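Protease Do-like 2, chloroplastic (Arabidopsis thaliana, PDB 4FLN) acts as a chloroplast serine protease that performs the primary cleavage of the photodamaged D1 protein of plant photosystem II. Local coordinates at residues S63-K68 with V379-S384; P386-E391 with T402-S407; L423-N428 with N483-C488; L465-E470 with A475-E480. All coordinates share one frame; numbering follows the deposited sequence.

Interaction 1. Residues S63-K68 with V379-S384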
loop_
_atom_site.group_PDB
_atom_site.type_symbol
_atom_site.label_atom_id
_atom_site.label_comp_id
_atom_site.label_asym_id
_atom_site.label_seq_id
_atom_site.Cartn_x
_atom_site.Cartn_y
_atom_site.Cartn_z
ATOM N N SER B 63 -2.712 28.659 -4.410
ATOM C CA SER B 63 -3.144 28.629 -3.025
ATOM C C SER B 63 -2.792 29.943 -2.352
ATOM O O SER B 63 -3.615 30.536 -1.656
ATOM C CB SER B 63 -2.482 27.460 -2.302
ATOM O OG SER B 63 -2.782 26.234 -2.951
ATOM N N LEU B 64 -1.565 30.402 -2.575
ATOM C CA LEU B 64 -1.126 31.707 -2.089
ATOM C C LEU B 64 -0.680 32.559 -3.285
ATOM O O LEU B 64 0.495 32.532 -3.653
ATOM C CB LEU B 64 0.043 31.535 -1.114
ATOM C CG LEU B 64 -0.033 30.429 -0.053
ATOM C CD1 LEU B 64 1.364 30.017 0.403
ATOM C CD2 LEU B 64 -0.890 30.847 1.134
ATOM N N PRO B 65 -1.613 33.296 -3.921
ATOM C CA PRO B 65 -1.151 33.876 -5.187
ATOM C C PRO B 65 -0.503 35.264 -5.126
ATOM O O PRO B 65 -0.671 36.027 -6.079
ATOM C CB PRO B 65 -2.459 34.013 -5.959
ATOM C CG PRO B 65 -3.469 34.326 -4.886
ATOM C CD PRO B 65 -3.046 33.537 -3.679
ATOM N N TRP B 66 0.269 35.554 -4.084
ATOM C CA TRP B 66 1.211 36.670 -4.076
ATOM C C TRP B 66 2.595 36.073 -4.253
ATOM O O TRP B 66 3.594 36.782 -4.272
ATOM C CB TRP B 66 1.118 37.469 -2.775
ATOM C CG TRP B 66 0.947 36.587 -1.595
ATOM C CD1 TRP B 66 1.932 36.004 -0.862
ATOM C CD2 TRP B 66 -0.293 36.149 -1.026
ATOM N NE1 TRP B 66 1.386 35.238 0.139
ATOM C CE2 TRP B 66 0.020 35.310 0.058
ATOM C CE3 TRP B 66 -1.638 36.391 -1.326
ATOM C CZ2 TRP B 66 -0.960 34.707 0.844
ATOM C CZ3 TRP B 66 -2.606 35.797 -0.547
ATOM C CH2 TRP B 66 -2.264 34.963 0.527
ATOM N N GLN B 67 2.625 34.747 -4.351
ATOM C CA GLN B 67 3.861 33.970 -4.358
ATOM C C GLN B 67 3.985 33.123 -5.616
ATOM O O GLN B 67 3.011 32.882 -6.341
ATOM C CB GLN B 67 3.923 33.020 -3.156
ATOM C CG GLN B 67 4.350 33.633 -1.836
ATOM C CD GLN B 67 4.543 32.582 -0.743
ATOM O OE1 GLN B 67 4.595 31.378 -1.017
ATOM N NE2 GLN B 67 4.654 33.039 0.502
ATOM N N LYS B 68 5.201 32.660 -5.861
ATOM C CA LYS B 68 5.446 31.756 -6.957
ATOM C C LYS B 68 5.902 30.387 -6.441
ATOM O O LYS B 68 6.398 30.271 -5.323
ATOM C CB LYS B 68 6.441 32.387 -7.932
ATOM C CG LYS B 68 5.845 33.605 -8.645
ATOM C CD LYS B 68 6.685 34.078 -9.819
ATOM C CE LYS B 68 5.851 34.899 -10.791
ATOM N NZ LYS B 68 4.783 34.077 -11.437
ATOM N N VAL B 379 -9.188 36.713 2.024
ATOM C CA VAL B 379 -8.440 36.561 0.789
ATOM C C VAL B 379 -9.302 35.948 -0.307
ATOM O O VAL B 379 -9.793 34.821 -0.171
ATOM C CB VAL B 379 -7.175 35.716 1.020
ATOM C CG1 VAL B 379 -6.565 35.292 -0.290
ATOM C CG2 VAL B 379 -6.173 36.498 1.849
ATOM N N PHE B 380 -9.482 36.705 -1.388
ATOM C CA PHE B 380 -10.299 36.276 -2.525
ATOM C C PHE B 380 -9.476 35.956 -3.792
ATOM O O PHE B 380 -8.567 36.698 -4.155
ATOM C CB PHE B 380 -11.341 37.352 -2.856
ATOM C CG PHE B 380 -12.321 37.623 -1.749
ATOM C CD1 PHE B 380 -13.330 36.722 -1.462
ATOM C CD2 PHE B 380 -12.259 38.795 -1.023
ATOM C CE1 PHE B 380 -14.243 36.973 -0.463
ATOM C CE2 PHE B 380 -13.169 39.052 -0.016
ATOM C CZ PHE B 380 -14.161 38.136 0.265
ATOM N N THR B 381 -9.792 34.845 -4.450
ATOM C CA THR B 381 -9.304 34.574 -5.806
ATOM C C THR B 381 -10.393 33.928 -6.649
ATOM O O THR B 381 -11.365 33.380 -6.110
ATOM C CB THR B 381 -8.105 33.614 -5.845
ATOM O OG1 THR B 381 -8.283 32.595 -4.858
ATOM C CG2 THR B 381 -6.816 34.336 -5.602
ATOM N N PRO B 382 -10.230 33.976 -7.981
ATOM C CA PRO B 382 -11.132 33.221 -8.852
ATOM C C PRO B 382 -10.829 31.728 -8.739
ATOM O O PRO B 382 -9.677 31.326 -8.572
ATOM C CB PRO B 382 -10.795 33.749 -10.249
ATOM C CG PRO B 382 -10.057 35.021 -10.023
ATOM C CD PRO B 382 -9.295 34.799 -8.760
ATOM N N LEU B 383 -11.874 30.915 -8.786
ATOM C CA LEU B 383 -11.715 29.478 -8.770
ATOM C C LEU B 383 -11.121 29.093 -10.117
ATOM O O LEU B 383 -11.554 29.582 -11.165
ATOM C CB LEU B 383 -13.081 28.814 -8.580
ATOM C CG LEU B 383 -13.268 27.488 -7.833
ATOM C CD1 LEU B 383 -14.253 26.635 -8.598
ATOM C CD2 LEU B 383 -11.974 26.741 -7.616
ATOM N N SER B 384 -10.111 28.236 -10.090
ATOM C CA SER B 384 -9.502 27.747 -11.317
ATOM C C SER B 384 -9.125 26.284 -11.143
ATOM O O SER B 384 -9.048 25.786 -10.027
ATOM C CB SER B 384 -8.274 28.585 -11.690
ATOM O OG SER B 384 -7.195 28.365 -10.797
#
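W66 and P65 of the protease loop meet V379 and T381 of strand 378-382 entirely through carbon atoms. From W66 CB, the first bond sets CG between the backbone N and the carbonyl carbon (chi1 40°), which folds the indole back over its own loop. L64 CB then sits 3.7 Å above the ring plane, offset toward the rim. Further out, the six-membered ring advances edge first, and CZ3 reaches V379 CG1 at 4.0 Å, the methyl lying near the plane of the ring. Y372 meets the same indole edge-to-face. The 63-68 segment belongs to the loop between the first two strands of the trypsin-like barrel, probably corresponding to loop LA of HtrA proteases, and here it docks on a strand of the second PDZ domain. A wide, flat tryptophan can span such a distance from an irregular loop. Beside this pair, P65 CG and T381 CG2 reach toward each other and meet at 3.4 Å. T381, beta-branched like V379 and so at home in a strand, presents this methyl from the branch anti to the carbonyl carbon. V379 and T381 both point at the loop, whereas F380 between them points away from it.

Interaction 2. Residues P386-E391 with T402-S407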
loop_
_atom_site.group_PDB
_atom_site.type_symbol
_atom_site.label_atom_id
_atom_site.label_comp_id
_atom_site.label_asym_id
_atom_site.label_seq_id
_atom_site.Cartn_x
_atom_site.Cartn_y
_atom_site.Cartn_z
ATOM N N PRO B 386 -6.155 24.756 -11.734
ATOM C CA PRO B 386 -4.883 24.694 -11.005
ATOM C C PRO B 386 -5.064 24.871 -9.498
ATOM O O PRO B 386 -4.441 24.134 -8.733
ATOM C CB PRO B 386 -4.103 25.872 -11.570
ATOM C CG PRO B 386 -4.642 26.056 -12.935
ATOM C CD PRO B 386 -6.100 25.706 -12.856
ATOM N N LEU B 387 -5.900 25.820 -9.077
ATOM C CA LEU B 387 -6.151 26.021 -7.647
ATOM C C LEU B 387 -6.707 24.748 -7.002
ATOM O O LEU B 387 -6.224 24.296 -5.967
ATOM C CB LEU B 387 -7.105 27.201 -7.410
ATOM C CG LEU B 387 -7.445 27.519 -5.949
ATOM C CD1 LEU B 387 -6.172 27.567 -5.140
ATOM C CD2 LEU B 387 -8.193 28.844 -5.840
ATOM N N ILE B 388 -7.735 24.192 -7.628
ATOM C CA ILE B 388 -8.291 22.909 -7.237
ATOM C C ILE B 388 -7.194 21.844 -7.179
ATOM O O ILE B 388 -7.011 21.192 -6.153
ATOM C CB ILE B 388 -9.400 22.479 -8.227
ATOM C CG1 ILE B 388 -10.528 23.514 -8.236
ATOM C CG2 ILE B 388 -9.933 21.095 -7.888
ATOM C CD1 ILE B 388 -11.637 23.206 -9.189
ATOM N N GLU B 389 -6.447 21.683 -8.269
ATOM C CA GLU B 389 -5.364 20.701 -8.301
ATOM C C GLU B 389 -4.438 20.825 -7.082
ATOM O O GLU B 389 -4.100 19.838 -6.432
ATOM C CB GLU B 389 -4.551 20.833 -9.593
ATOM C CG GLU B 389 -4.551 19.594 -10.484
ATOM C CD GLU B 389 -5.854 19.416 -11.265
ATOM O OE1 GLU B 389 -6.915 19.194 -10.637
ATOM O OE2 GLU B 389 -5.814 19.496 -12.515
ATOM N N GLU B 390 -4.045 22.050 -6.768
ATOM C CA GLU B 390 -3.063 22.296 -5.731
ATOM C C GLU B 390 -3.610 22.118 -4.313
ATOM O O GLU B 390 -2.874 21.730 -3.405
ATOM C CB GLU B 390 -2.498 23.703 -5.901
ATOM C CG GLU B 390 -1.363 24.031 -4.967
ATOM C CD GLU B 390 -0.954 25.477 -5.063
ATOM O OE1 GLU B 390 -0.009 25.872 -4.356
ATOM O OE2 GLU B 390 -1.584 26.220 -5.843
ATOM N N GLU B 391 -4.896 22.410 -4.122
ATOM C CA GLU B 391 -5.541 22.265 -2.813
ATOM C C GLU B 391 -5.998 20.814 -2.621
ATOM O O GLU B 391 -6.424 20.413 -1.536
ATOM C CB GLU B 391 -6.732 23.228 -2.699
ATOM C CG GLU B 391 -6.766 24.066 -1.422
ATOM C CD GLU B 391 -6.215 25.471 -1.614
ATOM O OE1 GLU B 391 -7.014 26.412 -1.813
ATOM O OE2 GLU B 391 -4.983 25.640 -1.558
ATOM N N THR B 402 -18.684 20.390 -7.764
ATOM C CA THR B 402 -19.696 20.218 -8.787
ATOM C C THR B 402 -19.812 21.489 -9.637
ATOM O O THR B 402 -19.754 21.423 -10.868
ATOM C CB THR B 402 -21.056 19.802 -8.189
ATOM O OG1 THR B 402 -21.505 20.811 -7.280
ATOM C CG2 THR B 402 -20.922 18.492 -7.437
ATOM N N LYS B 403 -19.941 22.646 -8.988
ATOM C CA LYS B 403 -19.995 23.908 -9.727
ATOM C C LYS B 403 -18.868 23.995 -10.747
ATOM O O LYS B 403 -19.071 24.453 -11.868
ATOM C CB LYS B 403 -19.963 25.110 -8.788
ATOM C CG LYS B 403 -21.327 25.457 -8.247
ATOM C CD LYS B 403 -21.458 26.932 -7.910
ATOM C CE LYS B 403 -22.929 27.319 -7.769
ATOM N NZ LYS B 403 -23.133 28.689 -7.200
ATOM N N ALA B 404 -17.685 23.530 -10.366
ATOM C CA ALA B 404 -16.551 23.569 -11.274
ATOM C C ALA B 404 -16.654 22.535 -12.393
ATOM O O ALA B 404 -16.109 22.734 -13.474
ATOM C CB ALA B 404 -15.251 23.393 -10.506
ATOM N N ARG B 405 -17.290 21.403 -12.115
ATOM C CA ARG B 405 -17.478 20.367 -13.131
ATOM C C ARG B 405 -18.710 20.570 -14.027
ATOM O O ARG B 405 -18.657 20.317 -15.231
ATOM C CB ARG B 405 -17.506 18.976 -12.485
ATOM C CG ARG B 405 -16.307 18.685 -11.583
ATOM C CD ARG B 405 -15.018 18.542 -12.381
ATOM N NE ARG B 405 -13.868 19.098 -11.671
ATOM C CZ ARG B 405 -12.652 19.229 -12.198
ATOM N NH1 ARG B 405 -12.417 18.837 -13.447
ATOM N NH2 ARG B 405 -11.671 19.751 -11.476
ATOM N N TYR B 406 -19.820 20.977 -13.408
ATOM C CA TYR B 406 -21.141 20.996 -14.053
ATOM C C TYR B 406 -21.674 22.344 -14.566
ATOM O O TYR B 406 -22.773 22.410 -15.117
ATOM C CB TYR B 406 -22.182 20.350 -13.124
ATOM C CG TYR B 406 -21.972 18.865 -12.912
ATOM C CD1 TYR B 406 -23.050 17.995 -12.808
ATOM C CD2 TYR B 406 -20.693 18.332 -12.834
ATOM C CE1 TYR B 406 -22.852 16.641 -12.623
ATOM C CE2 TYR B 406 -20.485 16.986 -12.652
ATOM C CZ TYR B 406 -21.566 16.141 -12.546
ATOM O OH TYR B 406 -21.346 14.792 -12.361
ATOM N N SER B 407 -20.924 23.418 -14.371
ATOM C CA SER B 407 -21.474 24.744 -14.641
ATOM C C SER B 407 -20.863 25.465 -15.846
ATOM O O SER B 407 -19.678 25.326 -16.139
ATOM C CB SER B 407 -21.379 25.625 -13.398
ATOM O OG SER B 407 -21.732 26.953 -13.718
#
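I388 overlaps A404 and the end of R405 with a single atom: its CD1 lies 3.9 Å from A404 CB and 4.1 Å from R405 NH2. The isoleucine reaches this far because CG1 stands anti to the carbonyl carbon and CD1 continues in the extended direction from CG1 (chi2 179°), out from helix 385-391. A404, with no more than a methyl group, lets the tip of the longer residue approach its helix, although the two backbones stay well apart, CA to CA 9.2 Å at I388 and A404. The arginine comes from the opposite direction. Its chain bends at chi2 (-69°) and again at chi3, bringing the guanidinium back toward the first helix, where I388 CD1 meets it obliquely. Both helices belong to the excursion of the second PDZ domain that connects strands 378-382 and 417-422, so the contact holds two short helices of one connection together by apolar packing, without a hydrogen bond between the segments. The charge of R405 is met by E385, the first residue of helix 385-391, in a salt bridge through NH2; E389 OE1, 4.9 Å from the same NH2, is near but not in contact and may add to the negative field. An arginine suits this border position, since its long, bent chain can bring the charged end to a carboxylate beside an apolar tip. R405 also packs against L398 of a third subunit. The next residue, Y406, packs on a modified side chain of a bound peptide, and S407, the first residue to leave helical geometry, makes a weak hydrogen bond to that peptide's backbone.

Interaction 3. Residues L423-N428 with N483-C488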
loop_
_atom_site.group_PDB
_atom_site.type_symbol
_atom_site.label_atom_id
_atom_site.label_comp_id
_atom_site.label_asym_id
_atom_site.label_seq_id
_atom_site.Cartn_x
_atom_site.Cartn_y
_atom_site.Cartn_z
ATOM N N LEU B 423 -7.005 35.529 6.900
ATOM C CA LEU B 423 -5.819 35.720 7.720
ATOM C C LEU B 423 -6.283 36.320 9.039
ATOM O O LEU B 423 -6.754 37.467 9.083
ATOM C CB LEU B 423 -4.837 36.660 7.030
ATOM C CG LEU B 423 -4.687 36.472 5.527
ATOM C CD1 LEU B 423 -3.787 37.540 4.968
ATOM C CD2 LEU B 423 -4.113 35.112 5.259
ATOM N N ALA B 424 -6.117 35.551 10.113
ATOM C CA ALA B 424 -6.751 35.863 11.386
ATOM C C ALA B 424 -6.418 37.273 11.901
ATOM O O ALA B 424 -5.294 37.753 11.755
ATOM C CB ALA B 424 -6.397 34.812 12.411
ATOM N N ASN B 425 -7.411 37.927 12.506
ATOM C CA ASN B 425 -7.257 39.280 13.035
ATOM C C ASN B 425 -8.517 39.760 13.757
ATOM O O ASN B 425 -9.602 39.215 13.566
ATOM C CB ASN B 425 -6.897 40.259 11.916
ATOM C CG ASN B 425 -6.447 41.610 12.445
ATOM O OD1 ASN B 425 -7.233 42.560 12.529
ATOM N ND2 ASN B 425 -5.172 41.703 12.806
ATOM N N GLU B 426 -8.370 40.794 14.576
ATOM C CA GLU B 426 -9.461 41.237 15.435
ATOM C C GLU B 426 -10.719 41.715 14.694
ATOM O O GLU B 426 -11.803 41.753 15.272
ATOM C CB GLU B 426 -8.971 42.299 16.416
ATOM N N VAL B 427 -10.587 42.091 13.429
ATOM C CA VAL B 427 -11.753 42.540 12.674
ATOM C C VAL B 427 -12.577 41.358 12.156
ATOM O O VAL B 427 -13.798 41.447 11.998
ATOM C CB VAL B 427 -11.356 43.419 11.476
ATOM C CG1 VAL B 427 -12.374 44.522 11.283
ATOM C CG2 VAL B 427 -9.968 44.000 11.677
ATOM N N ASN B 428 -11.883 40.263 11.865
ATOM C CA ASN B 428 -12.494 39.075 11.292
ATOM C C ASN B 428 -12.873 37.958 12.281
ATOM O O ASN B 428 -13.212 36.846 11.862
ATOM C CB ASN B 428 -11.672 38.544 10.112
ATOM C CG ASN B 428 -10.254 38.162 10.493
ATOM O OD1 ASN B 428 -10.024 37.463 11.485
ATOM N ND2 ASN B 428 -9.292 38.605 9.687
ATOM N N ASN B 483 -9.827 48.966 7.153
ATOM C CA ASN B 483 -8.770 49.749 6.540
ATOM C C ASN B 483 -7.579 49.935 7.472
ATOM O O ASN B 483 -6.440 49.692 7.079
ATOM C CB ASN B 483 -9.324 51.079 6.032
ATOM C CG ASN B 483 -10.292 50.892 4.873
ATOM O OD1 ASN B 483 -11.471 51.234 4.963
ATOM N ND2 ASN B 483 -9.795 50.328 3.781
ATOM N N SER B 484 -7.848 50.336 8.712
ATOM C CA SER B 484 -6.805 50.483 9.727
ATOM C C SER B 484 -5.984 49.206 9.885
ATOM O O SER B 484 -4.791 49.258 10.192
ATOM C CB SER B 484 -7.415 50.846 11.085
ATOM O OG SER B 484 -8.344 51.909 10.972
ATOM N N ALA B 485 -6.629 48.061 9.694
ATOM C CA ALA B 485 -5.967 46.780 9.906
ATOM C C ALA B 485 -5.113 46.382 8.710
ATOM O O ALA B 485 -4.219 45.545 8.832
ATOM C CB ALA B 485 -6.990 45.690 10.224
ATOM N N SER B 486 -5.382 47.012 7.568
ATOM C CA SER B 486 -4.751 46.661 6.297
ATOM C C SER B 486 -3.238 46.432 6.397
ATOM O O SER B 486 -2.765 45.302 6.230
ATOM C CB SER B 486 -5.047 47.738 5.254
ATOM O OG SER B 486 -4.349 47.485 4.050
ATOM N N LEU B 487 -2.476 47.489 6.670
ATOM C CA LEU B 487 -1.024 47.348 6.756
ATOM C C LEU B 487 -0.619 46.286 7.787
ATOM O O LEU B 487 0.300 45.497 7.559
ATOM C CB LEU B 487 -0.354 48.694 7.057
ATOM N N CYS B 488 -1.321 46.255 8.912
ATOM C CA CYS B 488 -0.941 45.372 10.009
ATOM C C CYS B 488 -1.080 43.896 9.635
ATOM O O CYS B 488 -0.252 43.058 10.020
ATOM C CB CYS B 488 -1.760 45.695 11.269
ATOM S SG CYS B 488 -1.442 44.603 12.684
#
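A type I beta turn from N425 to N428, in the loop that follows strand 417-422 of the second PDZ domain, rests against the C-terminal helix 479-493 through N425, V427 and A485. The methyl of A485 is the meeting point: V427 CG2 approaches its CB at 3.7 Å and N425 OD1 lies 3.9 Å from the same atom. Alanine fits here because its short side chain lets the helix come close to the turn, V427 CA and A485 CA being 7.7 Å apart. V427 supplies a branched apolar group at the third position of the turn. In N425 the CG is placed anti to the backbone N (chi1 -168°), which swings the amide out toward the helix; its oxygen touches the methyl without any hydrogen bond across the contact. Further along the helix, I489 also receives N425, while Y493 hydrogen-bonds through its OH to A424 O. V427 O accepts a hydrogen bond from N264 ND2 of a third subunit, so the turn also takes part in the assembly. The loop keeps its shape through N428, whose side chain binds at both ends. Its OD1 accepts the backbone N of N425 at 2.8 Å. Its ND2, which also reaches A376 O, donates to L423 O at 2.8 Å, standing about 40° out of the plane of that carbonyl.

Interaction 4. Residues L465-E470 with A475-E480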
loop_
_atom_site.group_PDB
_atom_site.type_symbol
_atom_site.label_atom_id
_atom_site.label_comp_id
_atom_site.label_asym_id
_atom_site.label_seq_id
_atom_site.Cartn_x
_atom_site.Cartn_y
_atom_site.Cartn_z
ATOM N N LEU B 465 -19.065 46.091 5.458
ATOM C CA LEU B 465 -18.814 45.274 4.289
ATOM C C LEU B 465 -19.580 43.972 4.485
ATOM O O LEU B 465 -19.236 43.167 5.353
ATOM C CB LEU B 465 -17.313 45.000 4.154
ATOM C CG LEU B 465 -16.415 46.227 3.929
ATOM C CD1 LEU B 465 -14.946 45.838 3.930
ATOM C CD2 LEU B 465 -16.770 46.938 2.633
ATOM N N VAL B 466 -20.628 43.765 3.693
ATOM C CA VAL B 466 -21.447 42.563 3.843
ATOM C C VAL B 466 -21.205 41.534 2.731
ATOM O O VAL B 466 -21.492 41.786 1.567
ATOM C CB VAL B 466 -22.957 42.901 3.916
ATOM C CG1 VAL B 466 -23.764 41.647 4.141
ATOM C CG2 VAL B 466 -23.226 43.895 5.022
ATOM N N PHE B 467 -20.678 40.374 3.105
ATOM C CA PHE B 467 -20.406 39.307 2.154
ATOM C C PHE B 467 -21.373 38.154 2.355
ATOM O O PHE B 467 -21.348 37.510 3.397
ATOM C CB PHE B 467 -18.984 38.790 2.345
ATOM C CG PHE B 467 -17.915 39.814 2.057
ATOM C CD1 PHE B 467 -17.320 40.526 3.092
ATOM C CD2 PHE B 467 -17.494 40.054 0.752
ATOM C CE1 PHE B 467 -16.334 41.461 2.834
ATOM C CE2 PHE B 467 -16.514 40.989 0.492
ATOM C CZ PHE B 467 -15.933 41.698 1.538
ATOM N N GLU B 468 -22.223 37.888 1.369
ATOM C CA GLU B 468 -23.071 36.699 1.414
ATOM C C GLU B 468 -22.444 35.555 0.634
ATOM O O GLU B 468 -22.164 35.688 -0.551
ATOM C CB GLU B 468 -24.467 36.993 0.873
ATOM C CG GLU B 468 -25.302 37.872 1.782
ATOM C CD GLU B 468 -26.564 38.383 1.103
ATOM O OE1 GLU B 468 -26.944 39.555 1.354
ATOM O OE2 GLU B 468 -27.167 37.613 0.317
ATOM N N PHE B 469 -22.234 34.424 1.291
ATOM C CA PHE B 469 -21.604 33.287 0.628
ATOM C C PHE B 469 -22.620 32.246 0.198
ATOM O O PHE B 469 -23.825 32.426 0.388
ATOM C CB PHE B 469 -20.550 32.649 1.526
ATOM C CG PHE B 469 -19.445 33.577 1.897
ATOM C CD1 PHE B 469 -18.221 33.493 1.280
ATOM C CD2 PHE B 469 -19.638 34.553 2.856
ATOM C CE1 PHE B 469 -17.204 34.352 1.620
ATOM C CE2 PHE B 469 -18.624 35.419 3.199
ATOM C CZ PHE B 469 -17.406 35.320 2.577
ATOM N N GLU B 470 -22.111 31.151 -0.361
ATOM C CA GLU B 470 -22.930 30.117 -0.980
ATOM C C GLU B 470 -23.879 29.428 -0.010
ATOM O O GLU B 470 -25.042 29.201 -0.334
ATOM C CB GLU B 470 -22.039 29.083 -1.681
ATOM C CG GLU B 470 -22.778 27.851 -2.227
ATOM C CD GLU B 470 -23.725 28.155 -3.390
ATOM O OE1 GLU B 470 -24.018 29.342 -3.651
ATOM O OE2 GLU B 470 -24.181 27.193 -4.048
ATOM N N ALA B 475 -20.785 37.142 6.202
ATOM C CA ALA B 475 -19.725 37.783 6.965
ATOM C C ALA B 475 -19.915 39.283 6.924
ATOM O O ALA B 475 -19.935 39.881 5.850
ATOM C CB ALA B 475 -18.372 37.425 6.401
ATOM N N VAL B 476 -20.061 39.895 8.091
ATOM C CA VAL B 476 -20.155 41.339 8.142
ATOM C C VAL B 476 -18.892 41.893 8.754
ATOM O O VAL B 476 -18.392 41.363 9.745
ATOM C CB VAL B 476 -21.385 41.823 8.938
ATOM C CG1 VAL B 476 -21.185 43.256 9.390
ATOM C CG2 VAL B 476 -22.641 41.705 8.092
ATOM N N LEU B 477 -18.375 42.956 8.146
ATOM C CA LEU B 477 -17.186 43.621 8.648
ATOM C C LEU B 477 -17.382 45.118 8.629
ATOM O O LEU B 477 -18.146 45.633 7.815
ATOM C CB LEU B 477 -15.973 43.248 7.809
ATOM C CG LEU B 477 -15.608 41.778 7.974
ATOM C CD1 LEU B 477 -15.749 41.047 6.655
ATOM C CD2 LEU B 477 -14.207 41.663 8.523
ATOM N N GLU B 478 -16.695 45.813 9.531
ATOM C CA GLU B 478 -16.777 47.270 9.594
ATOM C C GLU B 478 -15.722 47.941 8.701
ATOM O O GLU B 478 -14.520 47.698 8.852
ATOM C CB GLU B 478 -16.633 47.742 11.038
ATOM C CG GLU B 478 -17.451 48.969 11.349
ATOM C CD GLU B 478 -16.945 49.716 12.566
ATOM O OE1 GLU B 478 -16.875 50.964 12.501
ATOM O OE2 GLU B 478 -16.622 49.057 13.581
ATOM N N ARG B 479 -16.173 48.791 7.779
ATOM C CA ARG B 479 -15.275 49.406 6.795
ATOM C C ARG B 479 -14.038 50.069 7.393
ATOM O O ARG B 479 -12.913 49.742 7.015
ATOM C CB ARG B 479 -16.019 50.419 5.919
ATOM C CG ARG B 479 -16.483 49.854 4.590
ATOM C CD ARG B 479 -16.897 50.939 3.610
ATOM N NE ARG B 479 -15.838 51.919 3.424
ATOM C CZ ARG B 479 -15.894 53.164 3.877
ATOM N NH1 ARG B 479 -16.964 53.587 4.530
ATOM N NH2 ARG B 479 -14.885 53.992 3.664
ATOM N N GLU B 480 -14.247 50.997 8.324
ATOM C CA GLU B 480 -13.149 51.829 8.806
ATOM C C GLU B 480 -12.086 51.007 9.532
ATOM O O GLU B 480 -10.886 51.230 9.349
ATOM C CB GLU B 480 -13.673 52.971 9.689
#
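The backbone N of L465 donates to L477 O at 2.6 Å, the shortest of four hydrogen bonds that join strands 464-469 and 474-478 into an antiparallel beta hairpin of the second PDZ domain. L477 N returns a bond to L465 O, and F467 and A475 form the other hydrogen-bonded pair, F467 N reaching A475 O at 2.9 Å. Between them V466 and V476 are a non-hydrogen-bonded pair. Their branched side chains, which suit extended strands, lie side by side and point the same way, CG2 to CG2 at 3.8 Å, and A266 of a third subunit packs on V476. L465, F467, A475 and L477 occupy the other face and are buried. There the F467 ring offers its edge to L477, CE1 to CD1 3.9 Å, while F380 and F442 meet the ring from within the domain. The small A475 leaves room beside F467 for another phenylalanine: F469 brings CE2 edge-on to A475 CB at 3.8 Å. Where the second strand passes into helix 479-493, R479 lays its aliphatic chain crosswise at L465 and sends NH1 to D462 O; its CG lies 3.5 Å from L465 CD2.

Overall arrangement
From the N terminus, interaction 1 comes first and closes the longest loop: about 310 residues, including most of the protease and the first PDZ domain, separate the barrel loop 63-68 from strand 378-382. Interactions 2 and 3 then follow in series along the second PDZ domain, and interaction 4, a short hairpin, falls wholly within the span of interaction 3, so none cross. The protease loop also reaches interaction 2, where S63 OG and N meet carboxylates of E391 and E390. Interactions 1 and 4 touch through phenylalanines of their strands, and L477 packs against V427 and N428 of the turn of interaction 3, which shares helix 479-493 with interaction 4.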